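Local coordinates for protein putative cell surface hydrolase (Lactobacillus plantarum, PDB 3LP5) that probably acts as a cell-surface hydrolase of the alpha/beta-hydrolase superfamily, its natural substrate still unknown, at residues W112-F115 with L116-L120; R241-N244 with A245-Q249; A90-T94 with Y95-H99; T41-T44 with D45-K49; S187-Y190 with G191-I194. All coordinates share one frame; numbering follows the deposited sequence.

Contact 1 of 5, residues W112-F115 with L116-L120; sequences WTLF and LERYL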
loop_
_atom_site.group_PDB
_atom_site.type_symbol
_atom_site.label_atom_id
_atom_site.label_comp_id
_atom_site.label_asym_id
_atom_site.label_seq_id
_atom_site.Cartn_x
_atom_site.Cartn_y
_atom_site.Cartn_z
ATOM N N TRP A 112 3.919 1.686 -4.898
ATOM C CA TRP A 112 4.140 0.228 -4.800
ATOM C C TRP A 112 3.898 -0.425 -6.142
ATOM O O TRP A 112 4.695 -1.261 -6.562
ATOM C CB TRP A 112 3.209 -0.509 -3.773
ATOM C CG TRP A 112 3.772 -0.656 -2.468
ATOM C CD1 TRP A 112 3.296 -0.084 -1.283
ATOM C CD2 TRP A 112 4.997 -1.333 -2.122
ATOM N NE1 TRP A 112 4.123 -0.436 -0.234
ATOM C CE2 TRP A 112 5.191 -1.154 -0.727
ATOM C CE3 TRP A 112 5.924 -2.115 -2.849
ATOM C CZ2 TRP A 112 6.288 -1.722 -0.035
ATOM C CZ3 TRP A 112 7.036 -2.668 -2.157
ATOM C CH2 TRP A 112 7.199 -2.462 -0.768
ATOM N N THR A 113 2.822 -0.033 -6.839
ATOM C CA THR A 113 2.526 -0.788 -8.064
ATOM C C THR A 113 3.621 -0.648 -9.107
ATOM O O THR A 113 3.948 -1.585 -9.835
ATOM C CB THR A 113 1.155 -0.335 -8.717
ATOM O OG1 THR A 113 0.097 -0.551 -7.771
ATOM C CG2 THR A 113 0.847 -1.160 -9.932
ATOM N N LEU A 114 4.080 0.582 -9.287
ATOM C CA LEU A 114 5.049 0.882 -10.294
ATOM C C LEU A 114 6.375 0.149 -9.895
ATOM O O LEU A 114 7.029 -0.472 -10.728
ATOM C CB LEU A 114 5.194 2.422 -10.418
ATOM C CG LEU A 114 6.059 2.896 -11.582
ATOM C CD1 LEU A 114 5.508 2.417 -12.919
ATOM C CD2 LEU A 114 6.205 4.446 -11.568
ATOM N N PHE A 115 6.754 0.228 -8.626
ATOM C CA PHE A 115 7.935 -0.499 -8.135
ATOM C C PHE A 115 7.801 -2.005 -8.461
ATOM O O PHE A 115 8.769 -2.604 -8.951
ATOM C CB PHE A 115 8.088 -0.299 -6.634
ATOM C CG PHE A 115 9.050 -1.261 -5.990
ATOM C CD1 PHE A 115 10.414 -1.006 -6.006
ATOM C CD2 PHE A 115 8.592 -2.435 -5.421
ATOM C CE1 PHE A 115 11.324 -1.916 -5.444
ATOM C CE2 PHE A 115 9.504 -3.377 -4.896
ATOM C CZ PHE A 115 10.847 -3.096 -4.906
ATOM N N LEU A 116 6.597 -2.592 -8.227
ATOM C CA LEU A 116 6.452 -4.031 -8.419
ATOM C C LEU A 116 6.524 -4.415 -9.894
ATOM O O LEU A 116 7.074 -5.464 -10.233
ATOM C CB LEU A 116 5.187 -4.580 -7.804
ATOM C CG LEU A 116 5.111 -4.372 -6.287
ATOM C CD1 LEU A 116 3.683 -4.698 -5.911
ATOM C CD2 LEU A 116 6.133 -5.265 -5.490
ATOM N N GLU A 117 6.019 -3.536 -10.761
ATOM C CA GLU A 117 5.984 -3.810 -12.208
ATOM C C GLU A 117 7.381 -3.690 -12.818
ATOM O O GLU A 117 7.691 -4.449 -13.732
ATOM C CB GLU A 117 5.117 -2.778 -12.960
ATOM C CG GLU A 117 3.670 -2.910 -12.669
ATOM C CD GLU A 117 2.850 -1.835 -13.333
ATOM O OE1 GLU A 117 3.369 -0.757 -13.573
ATOM O OE2 GLU A 117 1.682 -2.070 -13.644
ATOM N N ARG A 118 8.179 -2.714 -12.338
ATOM C CA ARG A 118 9.446 -2.335 -12.985
ATOM C C ARG A 118 10.732 -2.676 -12.232
ATOM O O ARG A 118 11.768 -2.972 -12.872
ATOM C CB ARG A 118 9.425 -0.844 -13.306
ATOM C CG ARG A 118 8.240 -0.455 -14.188
ATOM C CD ARG A 118 8.454 0.917 -14.742
ATOM N NE ARG A 118 9.247 0.828 -15.973
ATOM C CZ ARG A 118 9.548 1.865 -16.751
ATOM N NH1 ARG A 118 9.120 3.074 -16.400
ATOM N NH2 ARG A 118 10.257 1.688 -17.892
ATOM N N TYR A 119 10.688 -2.644 -10.890
ATOM C CA TYR A 119 11.941 -2.612 -10.130
ATOM C C TYR A 119 12.148 -3.793 -9.207
ATOM O O TYR A 119 13.281 -4.104 -8.824
ATOM C CB TYR A 119 12.027 -1.298 -9.330
ATOM C CG TYR A 119 11.927 -0.071 -10.214
ATOM C CD1 TYR A 119 12.582 -0.030 -11.434
ATOM C CD2 TYR A 119 11.148 1.057 -9.814
ATOM C CE1 TYR A 119 12.453 1.093 -12.281
ATOM C CE2 TYR A 119 11.040 2.170 -10.644
ATOM C CZ TYR A 119 11.704 2.175 -11.855
ATOM O OH TYR A 119 11.667 3.284 -12.649
ATOM N N LEU A 120 11.077 -4.456 -8.819
ATOM C CA LEU A 120 11.279 -5.605 -7.902
ATOM C C LEU A 120 12.148 -6.733 -8.537
ATOM O O LEU A 120 12.980 -7.353 -7.829
ATOM C CB LEU A 120 9.940 -6.142 -7.357
ATOM C CG LEU A 120 10.048 -7.441 -6.543
ATOM C CD1 LEU A 120 10.749 -7.165 -5.231
ATOM C CD2 LEU A 120 8.703 -8.119 -6.327
#
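Leu116 touches both Trp112 and Phe115. Its N donates to Trp112 O at 2.9 Å, and its CD2 methyl lies 4.1 Å from Trp112 CE3. The same methyl comes 3.7 Å from Phe115 CD2. Glu117 N bonds Thr113 O, and its side chain, extended beyond CG, runs past Thr113 so that OE2 comes 3.9 Å from Thr113 CG2. Arg118 N takes Leu114 O, while its CD lies alongside Leu114 CD1, the two chains pointing the same way; its guanidinium makes a cation-pi contact with Tyr158. Tyr119 N reaches Phe115 O at 2.7 Å, and Leu120 N reaches the same oxygen at 3.0 Å from the opposite face of the carbonyl plane. With CG anti to the backbone N (chi1 166°), the Phe115 ring is carried along the helix to meet Tyr119 CB and Leu120 CB. Trp112, Leu116 and Leu120 pack on strand 127-134, Phe115 on helix 74-92. Two N-H groups thus satisfy the Phe115 carbonyl in a buried, largely apolar setting.

Contact 2 of 5, residues R241-N244 with A245-Q249; sequences RQKN and AQRVQ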
loop_
_atom_site.group_PDB
_atom_site.type_symbol
_atom_site.label_atom_id
_atom_site.label_comp_id
_atom_site.label_asym_id
_atom_site.label_seq_id
_atom_site.Cartn_x
_atom_site.Cartn_y
_atom_site.Cartn_z
ATOM N N ARG A 241 -14.831 -11.508 11.180
ATOM C CA ARG A 241 -14.417 -12.102 9.925
ATOM C C ARG A 241 -15.570 -12.084 8.968
ATOM O O ARG A 241 -15.427 -11.673 7.832
ATOM C CB ARG A 241 -13.954 -13.548 10.114
ATOM C CG ARG A 241 -13.686 -14.269 8.765
ATOM C CD ARG A 241 -13.170 -15.684 8.919
ATOM N NE ARG A 241 -13.881 -16.416 9.976
ATOM C CZ ARG A 241 -14.990 -17.149 9.810
ATOM N NH1 ARG A 241 -15.568 -17.285 8.604
ATOM N NH2 ARG A 241 -15.535 -17.751 10.864
ATOM N N GLN A 242 -16.735 -12.517 9.442
ATOM C CA GLN A 242 -17.917 -12.631 8.564
ATOM C C GLN A 242 -18.355 -11.271 8.027
ATOM O O GLN A 242 -18.637 -11.150 6.850
ATOM C CB GLN A 242 -19.056 -13.389 9.271
ATOM C CG GLN A 242 -18.634 -14.859 9.436
ATOM C CD GLN A 242 -19.538 -15.716 10.345
ATOM O OE1 GLN A 242 -20.167 -15.230 11.287
ATOM N NE2 GLN A 242 -19.577 -17.007 10.054
ATOM N N LYS A 243 -18.346 -10.257 8.897
ATOM C CA LYS A 243 -18.705 -8.912 8.560
ATOM C C LYS A 243 -17.689 -8.302 7.565
ATOM O O LYS A 243 -18.096 -7.586 6.637
ATOM C CB LYS A 243 -18.795 -8.073 9.854
ATOM C CG LYS A 243 -19.046 -6.550 9.688
ATOM C CD LYS A 243 -19.578 -5.911 11.008
ATOM C CE LYS A 243 -18.484 -5.589 12.071
ATOM N NZ LYS A 243 -18.772 -4.301 12.844
ATOM N N ASN A 244 -16.396 -8.534 7.772
ATOM C CA ASN A 244 -15.366 -8.004 6.836
ATOM C C ASN A 244 -15.520 -8.665 5.474
ATOM O O ASN A 244 -15.448 -7.977 4.422
ATOM C CB ASN A 244 -13.946 -8.210 7.375
ATOM C CG ASN A 244 -13.545 -7.162 8.424
ATOM O OD1 ASN A 244 -14.173 -6.131 8.553
ATOM N ND2 ASN A 244 -12.476 -7.437 9.160
ATOM N N ALA A 245 -15.791 -9.981 5.496
ATOM C CA ALA A 245 -16.094 -10.781 4.287
ATOM C C ALA A 245 -17.201 -10.141 3.448
ATOM O O ALA A 245 -17.137 -10.140 2.222
ATOM C CB ALA A 245 -16.485 -12.259 4.648
ATOM N N GLN A 246 -18.168 -9.522 4.108
ATOM C CA GLN A 246 -19.284 -8.951 3.399
ATOM C C GLN A 246 -18.979 -7.575 2.841
ATOM O O GLN A 246 -19.789 -7.062 2.043
ATOM C CB GLN A 246 -20.516 -8.864 4.285
ATOM C CG GLN A 246 -21.122 -10.200 4.682
ATOM C CD GLN A 246 -22.218 -9.965 5.712
ATOM O OE1 GLN A 246 -22.047 -9.169 6.647
ATOM N NE2 GLN A 246 -23.369 -10.619 5.520
ATOM N N ARG A 247 -17.835 -7.000 3.225
ATOM C CA ARG A 247 -17.301 -5.785 2.579
ATOM C C ARG A 247 -16.642 -6.027 1.191
ATOM O O ARG A 247 -16.469 -5.079 0.400
ATOM C CB ARG A 247 -16.272 -5.114 3.479
ATOM C CG ARG A 247 -16.826 -4.665 4.819
ATOM C CD ARG A 247 -15.716 -3.999 5.662
ATOM N NE ARG A 247 -16.038 -4.047 7.100
ATOM C CZ ARG A 247 -16.992 -3.327 7.691
ATOM N NH1 ARG A 247 -17.769 -2.481 7.003
ATOM N NH2 ARG A 247 -17.195 -3.469 8.988
ATOM N N VAL A 248 -16.258 -7.258 0.912
ATOM C CA VAL A 248 -15.715 -7.628 -0.424
ATOM C C VAL A 248 -16.782 -7.444 -1.525
ATOM O O VAL A 248 -17.953 -7.879 -1.355
ATOM C CB VAL A 248 -15.244 -9.064 -0.382
ATOM C CG1 VAL A 248 -14.892 -9.642 -1.795
ATOM C CG2 VAL A 248 -14.092 -9.188 0.601
ATOM N N GLN A 249 -16.408 -6.770 -2.621
ATOM C CA GLN A 249 -17.338 -6.360 -3.692
ATOM C C GLN A 249 -17.310 -7.322 -4.891
ATOM O O GLN A 249 -18.153 -7.210 -5.819
ATOM C CB GLN A 249 -16.929 -4.992 -4.250
ATOM C CG GLN A 249 -17.091 -3.828 -3.310
ATOM C CD GLN A 249 -18.520 -3.681 -2.881
ATOM O OE1 GLN A 249 -19.318 -2.988 -3.532
ATOM N NE2 GLN A 249 -18.874 -4.371 -1.818
HETATM O O HOH W 1 -15.135 -4.819 10.696
#
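The backbone between Arg241 and Val248 leaves the helix by stages: Ala245 N still bonds Arg241 O at 2.9 Å, Gln246 N divides itself weakly between Gln242 O and Lys243 O, and Arg247 N turns to Asn244 O, sitting above that carbonyl plane. Among the side chains, Asn244 and Arg247 carry the contact. Arg247 NE points at Asn244 OD1 over 3.2 Å, almost straight at 169°, on a lone pair in the amide's carbonyl plane and within the guanidinium plane, though the two planes lie 54° apart. A water closes the fork, donating to Asn244 OD1 at 2.7 Å and accepting from Arg247 NH2 at 3.0 Å. Lys243 runs alongside Arg247, with Lys243 CG 3.7 Å from Arg247 NH2; the nearby positive ends would probably repel mildly. Asn244 ND2 donates to Ser225 OG and Gln229 OE1 of helix 217-231, fixing the amide's rotation. The arrangement is that of a helix C-terminus running into a type I turn, Ala245 to Val248, where Arg247 and Gln249 make backbone hydrogen bonds with Thr206 and Glu204 of outermost strand 201-206.

Contact 3 of 5, residues A90-T94 with Y95-H99; sequences ALVKT and YHFNH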
loop_
_atom_site.group_PDB
_atom_site.type_symbol
_atom_site.label_atom_id
_atom_site.label_comp_id
_atom_site.label_asym_id
_atom_site.label_seq_id
_atom_site.Cartn_x
_atom_site.Cartn_y
_atom_site.Cartn_z
ATOM N N ALA A 90 18.424 -0.896 0.010
ATOM C CA ALA A 90 19.191 -0.688 1.242
ATOM C C ALA A 90 18.755 -1.685 2.309
ATOM O O ALA A 90 19.571 -2.204 3.054
ATOM C CB ALA A 90 19.020 0.748 1.746
ATOM N N LEU A 91 17.456 -1.980 2.356
ATOM C CA LEU A 91 16.939 -2.927 3.346
ATOM C C LEU A 91 17.355 -4.388 3.074
ATOM O O LEU A 91 17.704 -5.133 3.971
ATOM C CB LEU A 91 15.423 -2.809 3.390
ATOM C CG LEU A 91 14.877 -1.547 4.046
ATOM C CD1 LEU A 91 13.379 -1.428 3.600
ATOM C CD2 LEU A 91 15.035 -1.647 5.584
ATOM N N VAL A 92 17.327 -4.805 1.816
ATOM C CA VAL A 92 17.740 -6.140 1.551
ATOM C C VAL A 92 19.255 -6.312 1.722
ATOM O O VAL A 92 19.700 -7.440 1.948
ATOM C CB VAL A 92 17.217 -6.733 0.237
ATOM C CG1 VAL A 92 15.920 -6.054 -0.262
ATOM C CG2 VAL A 92 18.318 -6.978 -0.800
ATOM N N LYS A 93 20.017 -5.216 1.665
ATOM C CA LYS A 93 21.462 -5.244 2.007
ATOM C C LYS A 93 21.759 -5.276 3.507
ATOM O O LYS A 93 22.907 -5.525 3.913
ATOM C CB LYS A 93 22.224 -4.076 1.364
ATOM C CG LYS A 93 22.415 -4.235 -0.136
ATOM C CD LYS A 93 23.587 -3.328 -0.620
ATOM C CE LYS A 93 24.574 -4.058 -1.598
ATOM N NZ LYS A 93 24.191 -3.950 -3.075
ATOM N N THR A 94 20.765 -5.049 4.341
ATOM C CA THR A 94 20.945 -5.023 5.784
ATOM C C THR A 94 20.299 -6.255 6.435
ATOM O O THR A 94 20.897 -6.909 7.315
ATOM C CB THR A 94 20.318 -3.747 6.343
ATOM O OG1 THR A 94 20.973 -2.635 5.741
ATOM C CG2 THR A 94 20.483 -3.620 7.851
ATOM N N TYR A 95 19.100 -6.592 5.973
ATOM C CA TYR A 95 18.319 -7.644 6.590
ATOM C C TYR A 95 18.086 -8.777 5.632
ATOM O O TYR A 95 17.845 -8.580 4.452
ATOM C CB TYR A 95 16.963 -7.090 7.047
ATOM C CG TYR A 95 17.082 -5.954 8.029
ATOM C CD1 TYR A 95 17.304 -6.189 9.364
ATOM C CD2 TYR A 95 16.918 -4.625 7.615
ATOM C CE1 TYR A 95 17.395 -5.145 10.297
ATOM C CE2 TYR A 95 17.022 -3.557 8.544
ATOM C CZ TYR A 95 17.265 -3.830 9.874
ATOM O OH TYR A 95 17.360 -2.788 10.786
ATOM N N HIS A 96 18.084 -9.976 6.159
ATOM C CA HIS A 96 17.838 -11.123 5.333
ATOM C C HIS A 96 16.316 -11.496 5.387
ATOM O O HIS A 96 15.824 -12.161 6.332
ATOM C CB HIS A 96 18.761 -12.230 5.835
ATOM C CG HIS A 96 18.685 -13.498 5.048
ATOM N ND1 HIS A 96 18.870 -14.746 5.628
ATOM C CD2 HIS A 96 18.391 -13.726 3.741
ATOM C CE1 HIS A 96 18.721 -15.683 4.705
ATOM N NE2 HIS A 96 18.435 -15.091 3.551
ATOM N N PHE A 97 15.562 -11.045 4.406
ATOM C CA PHE A 97 14.198 -11.520 4.264
ATOM C C PHE A 97 14.013 -11.891 2.817
ATOM O O PHE A 97 14.540 -11.189 1.942
ATOM C CB PHE A 97 13.190 -10.478 4.742
ATOM C CG PHE A 97 13.287 -9.154 4.029
ATOM C CD1 PHE A 97 12.401 -8.846 3.003
ATOM C CD2 PHE A 97 14.245 -8.194 4.404
ATOM C CE1 PHE A 97 12.501 -7.595 2.329
ATOM C CE2 PHE A 97 14.345 -6.947 3.749
ATOM C CZ PHE A 97 13.480 -6.646 2.721
ATOM N N ASN A 98 13.325 -12.987 2.527
ATOM C CA ASN A 98 13.087 -13.262 1.115
ATOM C C ASN A 98 11.626 -13.237 0.713
ATOM O O ASN A 98 11.293 -13.601 -0.395
ATOM C CB ASN A 98 13.856 -14.489 0.601
ATOM C CG ASN A 98 13.308 -15.774 1.158
ATOM O OD1 ASN A 98 12.324 -15.772 1.914
ATOM N ND2 ASN A 98 13.933 -16.889 0.800
ATOM N N HIS A 99 10.785 -12.772 1.622
ATOM C CA HIS A 99 9.332 -12.686 1.444
ATOM C C HIS A 99 8.923 -11.393 2.174
ATOM O O HIS A 99 9.554 -11.065 3.204
ATOM C CB HIS A 99 8.599 -13.913 2.082
ATOM C CG HIS A 99 8.576 -15.134 1.206
ATOM N ND1 HIS A 99 9.524 -16.144 1.294
ATOM C CD2 HIS A 99 7.716 -15.517 0.223
ATOM C CE1 HIS A 99 9.251 -17.086 0.401
ATOM N NE2 HIS A 99 8.155 -16.733 -0.257
#
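Leu91 and Tyr95 both hold CG anti to their carbonyl carbon (chi1 -59° for Tyr95), which brings Leu91 CD2 to 4.0 Å from Tyr95 CE2. Phe97 instead places CG between its backbone N and carbonyl carbon (chi1 58°), which turns the ring back to Leu91 and Val92. This is the connection from helix 74-92 to strand 99-105 in the central sheet of the alpha/beta-hydrolase fold. Leu91 O receives two donors, Tyr95 N at 2.8 Å and Thr94 N at 3.1 Å. The edge of the Phe97 ring meets the same oxygen, which lies near the ring plane, 3.8 Å from CE2. Val92 CG1 comes to Phe97 CZ at 3.9 Å, the two side chains crossing at about a right angle. Met4 packs on Tyr95 and Phe97, and Leu91 reaches Ile63 and Ile65 of strand 62-67. Thr94 runs beside Tyr95 and lays its methyl over one ring face in a CH-pi contact, CG2 standing 3.7 Å from the centroid of the Tyr95 ring and 19° off its normal.

Contact 4 of 5, residues T41-T44 with D45-K49; sequences TVQT and DGTIK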
loop_
_atom_site.group_PDB
_atom_site.type_symbol
_atom_site.label_atom_id
_atom_site.label_comp_id
_atom_site.label_asym_id
_atom_site.label_seq_id
_atom_site.Cartn_x
_atom_site.Cartn_y
_atom_site.Cartn_z
ATOM N N THR A 41 12.974 7.651 5.731
ATOM C CA THR A 41 12.548 8.769 4.927
ATOM C C THR A 41 13.594 8.993 3.854
ATOM O O THR A 41 14.773 9.317 4.162
ATOM C CB THR A 41 12.447 10.053 5.769
ATOM O OG1 THR A 41 11.523 9.795 6.811
ATOM C CG2 THR A 41 11.821 11.200 4.929
ATOM N N VAL A 42 13.205 8.787 2.603
ATOM C CA VAL A 42 14.166 8.976 1.512
ATOM C C VAL A 42 14.183 10.428 1.154
ATOM O O VAL A 42 13.129 10.976 0.778
ATOM C CB VAL A 42 13.810 8.148 0.247
ATOM C CG1 VAL A 42 14.956 8.182 -0.772
ATOM C CG2 VAL A 42 13.511 6.710 0.655
ATOM N N GLN A 43 15.383 11.013 1.177
ATOM C CA GLN A 43 15.635 12.434 0.806
ATOM C C GLN A 43 15.620 12.693 -0.691
ATOM O O GLN A 43 15.708 11.761 -1.492
ATOM C CB GLN A 43 16.980 12.912 1.401
ATOM C CG GLN A 43 17.135 12.617 2.889
ATOM C CD GLN A 43 15.958 13.126 3.711
ATOM O OE1 GLN A 43 15.228 12.337 4.363
ATOM N NE2 GLN A 43 15.718 14.410 3.635
ATOM N N THR A 44 15.516 13.951 -1.090
ATOM C CA THR A 44 15.303 14.215 -2.502
ATOM C C THR A 44 16.534 13.940 -3.382
ATOM O O THR A 44 16.426 13.948 -4.623
ATOM C CB THR A 44 14.813 15.636 -2.750
ATOM O OG1 THR A 44 15.830 16.525 -2.316
ATOM C CG2 THR A 44 13.490 15.917 -2.002
ATOM N N ASP A 45 17.688 13.708 -2.751
ATOM C CA ASP A 45 18.888 13.297 -3.456
ATOM C C ASP A 45 19.103 11.773 -3.324
ATOM O O ASP A 45 20.120 11.263 -3.765
ATOM C CB ASP A 45 20.125 14.104 -2.954
ATOM C CG ASP A 45 20.460 13.824 -1.469
ATOM O OD1 ASP A 45 19.715 13.075 -0.812
ATOM O OD2 ASP A 45 21.486 14.332 -0.931
ATOM N N GLY A 46 18.155 11.047 -2.709
ATOM C CA GLY A 46 18.248 9.587 -2.600
ATOM C C GLY A 46 18.947 9.014 -1.384
ATOM O O GLY A 46 18.967 7.793 -1.168
ATOM N N THR A 47 19.492 9.865 -0.533
ATOM C CA THR A 47 19.985 9.366 0.728
ATOM C C THR A 47 18.790 9.116 1.672
ATOM O O THR A 47 17.635 9.538 1.384
ATOM C CB THR A 47 20.957 10.374 1.327
ATOM O OG1 THR A 47 20.240 11.588 1.593
ATOM C CG2 THR A 47 22.150 10.629 0.289
ATOM N N ILE A 48 19.047 8.386 2.756
ATOM C CA ILE A 48 17.975 7.868 3.607
ATOM C C ILE A 48 18.201 8.298 5.027
ATOM O O ILE A 48 19.333 8.156 5.578
ATOM C CB ILE A 48 17.890 6.343 3.529
ATOM C CG1 ILE A 48 17.693 5.887 2.063
ATOM C CG2 ILE A 48 16.805 5.799 4.457
ATOM C CD1 ILE A 48 17.639 4.360 1.928
ATOM N N LYS A 49 17.171 8.845 5.638
ATOM C CA LYS A 49 17.178 9.029 7.100
ATOM C C LYS A 49 16.415 7.903 7.794
ATOM O O LYS A 49 15.393 7.475 7.276
ATOM C CB LYS A 49 16.556 10.378 7.434
ATOM C CG LYS A 49 17.520 11.504 7.032
ATOM C CD LYS A 49 17.050 12.856 7.501
ATOM C CE LYS A 49 18.229 13.827 7.485
ATOM N NZ LYS A 49 18.220 14.633 8.781
HETATM O O HOH W 2 12.788 8.333 8.907
#
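In the beta hairpin of strands 37-42 and 48-52, Thr41 and Lys49 form a hydrogen-bonded pair, Thr41 N to Lys49 O and Lys49 N to Thr41 O, each 2.9 Å, and a water links Thr41 OG1 to Lys49 O. Val42 and Ile48, a non-hydrogen-bonded pair, turn their side chains to the face covered by helix 74-92. Beyond them Gln43 N donates to Thr47 O at 2.7 Å. The connection is a type I turn from Gln43 to Gly46, closed by Gly46 N on Gln43 O at 2.8 Å; the backbone angles of Gly46 would jam a beta carbon against the preceding carbonyl. Asp45 forms an Asx turn: OD1 accepts from Thr47 N at 3.2 Å, above the carboxylate plane, and from Thr47 OG1 at 2.9 Å on its syn side. Were Gln43 a glycine, the Lys49 methylenes and Thr47 OG1 would probably lose the carbon chain that lies against them, leaving a gap on that face. Gln43 CG packs 3.5 Å from Thr47 OG1, its chain bending at chi2 (-52°) toward the aliphatic part of Lys49.

Contact 5 of 5, residues S187-Y190 with G191-I194; sequences SVNY and GKYI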
loop_
_atom_site.group_PDB
_atom_site.type_symbol
_atom_site.label_atom_id
_atom_site.label_comp_id
_atom_site.label_asym_id
_atom_site.label_seq_id
_atom_site.Cartn_x
_atom_site.Cartn_y
_atom_site.Cartn_z
ATOM N N SER A 187 -11.658 6.746 -10.374
ATOM C CA SER A 187 -10.197 6.615 -10.511
ATOM C C SER A 187 -9.630 5.386 -9.725
ATOM O O SER A 187 -8.900 4.599 -10.261
ATOM C CB SER A 187 -9.537 7.937 -10.042
ATOM O OG SER A 187 -8.120 7.803 -9.954
ATOM N N VAL A 188 -10.005 5.210 -8.461
ATOM C CA VAL A 188 -9.574 4.029 -7.670
ATOM C C VAL A 188 -9.964 2.750 -8.397
ATOM O O VAL A 188 -9.215 1.799 -8.394
ATOM C CB VAL A 188 -10.207 4.049 -6.283
ATOM C CG1 VAL A 188 -9.726 2.834 -5.415
ATOM C CG2 VAL A 188 -9.817 5.341 -5.593
ATOM N N ASN A 189 -11.129 2.759 -9.042
ATOM C CA ASN A 189 -11.643 1.585 -9.719
ATOM C C ASN A 189 -10.800 1.140 -10.941
ATOM O O ASN A 189 -10.900 0.002 -11.343
ATOM C CB ASN A 189 -13.086 1.843 -10.158
ATOM C CG ASN A 189 -13.814 0.560 -10.515
ATOM O OD1 ASN A 189 -13.776 -0.432 -9.771
ATOM N ND2 ASN A 189 -14.453 0.553 -11.666
ATOM N N TYR A 190 -9.958 2.014 -11.492
ATOM C CA TYR A 190 -9.071 1.613 -12.606
ATOM C C TYR A 190 -8.015 0.565 -12.164
ATOM O O TYR A 190 -7.388 -0.115 -12.978
ATOM C CB TYR A 190 -8.378 2.843 -13.222
ATOM C CG TYR A 190 -9.190 3.595 -14.252
ATOM C CD1 TYR A 190 -10.422 4.138 -13.929
ATOM C CD2 TYR A 190 -8.642 3.886 -15.535
ATOM C CE1 TYR A 190 -11.156 4.879 -14.906
ATOM C CE2 TYR A 190 -9.340 4.623 -16.479
ATOM C CZ TYR A 190 -10.595 5.117 -16.161
ATOM O OH TYR A 190 -11.270 5.893 -17.100
ATOM N N GLY A 191 -7.865 0.422 -10.857
ATOM C CA GLY A 191 -7.028 -0.656 -10.237
ATOM C C GLY A 191 -7.306 -2.029 -10.865
ATOM O O GLY A 191 -6.348 -2.781 -11.167
ATOM N N LYS A 192 -8.580 -2.361 -11.090
ATOM C CA LYS A 192 -8.922 -3.690 -11.592
ATOM C C LYS A 192 -8.364 -3.954 -12.998
ATOM O O LYS A 192 -8.050 -5.102 -13.337
ATOM C CB LYS A 192 -10.416 -3.896 -11.570
ATOM C CG LYS A 192 -11.080 -3.143 -12.699
ATOM C CD LYS A 192 -12.644 -2.961 -12.601
ATOM C CE LYS A 192 -13.345 -4.079 -11.909
ATOM N NZ LYS A 192 -14.826 -4.107 -12.329
ATOM N N TYR A 193 -8.194 -2.913 -13.827
ATOM C CA TYR A 193 -7.583 -3.103 -15.160
ATOM C C TYR A 193 -6.102 -3.449 -15.119
ATOM O O TYR A 193 -5.590 -4.117 -16.024
ATOM C CB TYR A 193 -7.780 -1.853 -16.076
ATOM C CG TYR A 193 -9.202 -1.377 -16.118
ATOM C CD1 TYR A 193 -10.228 -2.243 -16.487
ATOM C CD2 TYR A 193 -9.526 -0.077 -15.738
ATOM C CE1 TYR A 193 -11.543 -1.828 -16.493
ATOM C CE2 TYR A 193 -10.837 0.360 -15.767
ATOM C CZ TYR A 193 -11.840 -0.529 -16.136
ATOM O OH TYR A 193 -13.158 -0.122 -16.146
ATOM N N ILE A 194 -5.428 -2.993 -14.092
ATOM C CA ILE A 194 -4.032 -3.309 -13.858
ATOM C C ILE A 194 -3.911 -4.742 -13.320
ATOM O O ILE A 194 -3.140 -5.554 -13.822
ATOM C CB ILE A 194 -3.424 -2.299 -12.905
ATOM C CG1 ILE A 194 -3.277 -0.952 -13.634
ATOM C CG2 ILE A 194 -1.955 -2.699 -12.531
ATOM C CD1 ILE A 194 -3.431 0.255 -12.708
#
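Tyr190 and Tyr193 meet in a T-shaped stack: the edge of the Tyr193 ring, led by CE2, stands over one face of Tyr190, with centroids 5.4 Å apart and planes at 87°. Tyr193 CE2 lies toward the rim of the Tyr190 ring, 3.9 Å from Tyr190 CG. Tyr193 keeps CG anti to its carbonyl carbon (chi1 -50°), which brings its ring back across the Tyr190 backbone, with Tyr193 CD2 3.5 Å from Tyr190 O. Lys192 CG packs 3.4 Å from Asn189 O. Backbone bonds set these groups in place: Gly191 N to Val188 O at 3.1 Å, with Lys192 N to Asn189 O and Tyr193 N to Tyr190 O both weak. Farther out, Phe152 meets Tyr190 edge-to-face, and Tyr190 OH makes a weak bond to Ser144 O. Replacing Tyr190 by an alanine would probably leave the Tyr193 edge without its aromatic face and open a gap beside Phe152. The type I turn from Val188 to Gly191 links short helical segments leading into strand 201-206, the last strand of the alpha/beta-hydrolase sheet.

How the contacts relate
Contacts 1 and 5 are buried, contacts 2 and 4 lie at the surface, and contact 3 is partly buried. Contacts 1 and 5 meet directly, Ile194 packing on Thr113 and Glu117, so helix 107-118 and the 191-195 helix share one interior region. Contacts 3 and 4 also touch, through Ala90 and Ile48, where helix 74-92 covers the hairpin at one edge of the sheet. Contact 2 stands apart near the opposite edge, its centre about 39 Å from that of contact 4. Chemistry follows place: apolar and aromatic groups dominate in contacts 1 and 5; contacts 1 and 3 both have a doubly bonded carbonyl near a helix end, one buried and one nearer the surface; contact 4 rests on strand pairing and contact 2 on an Asn-Arg bond, each with a bridging water.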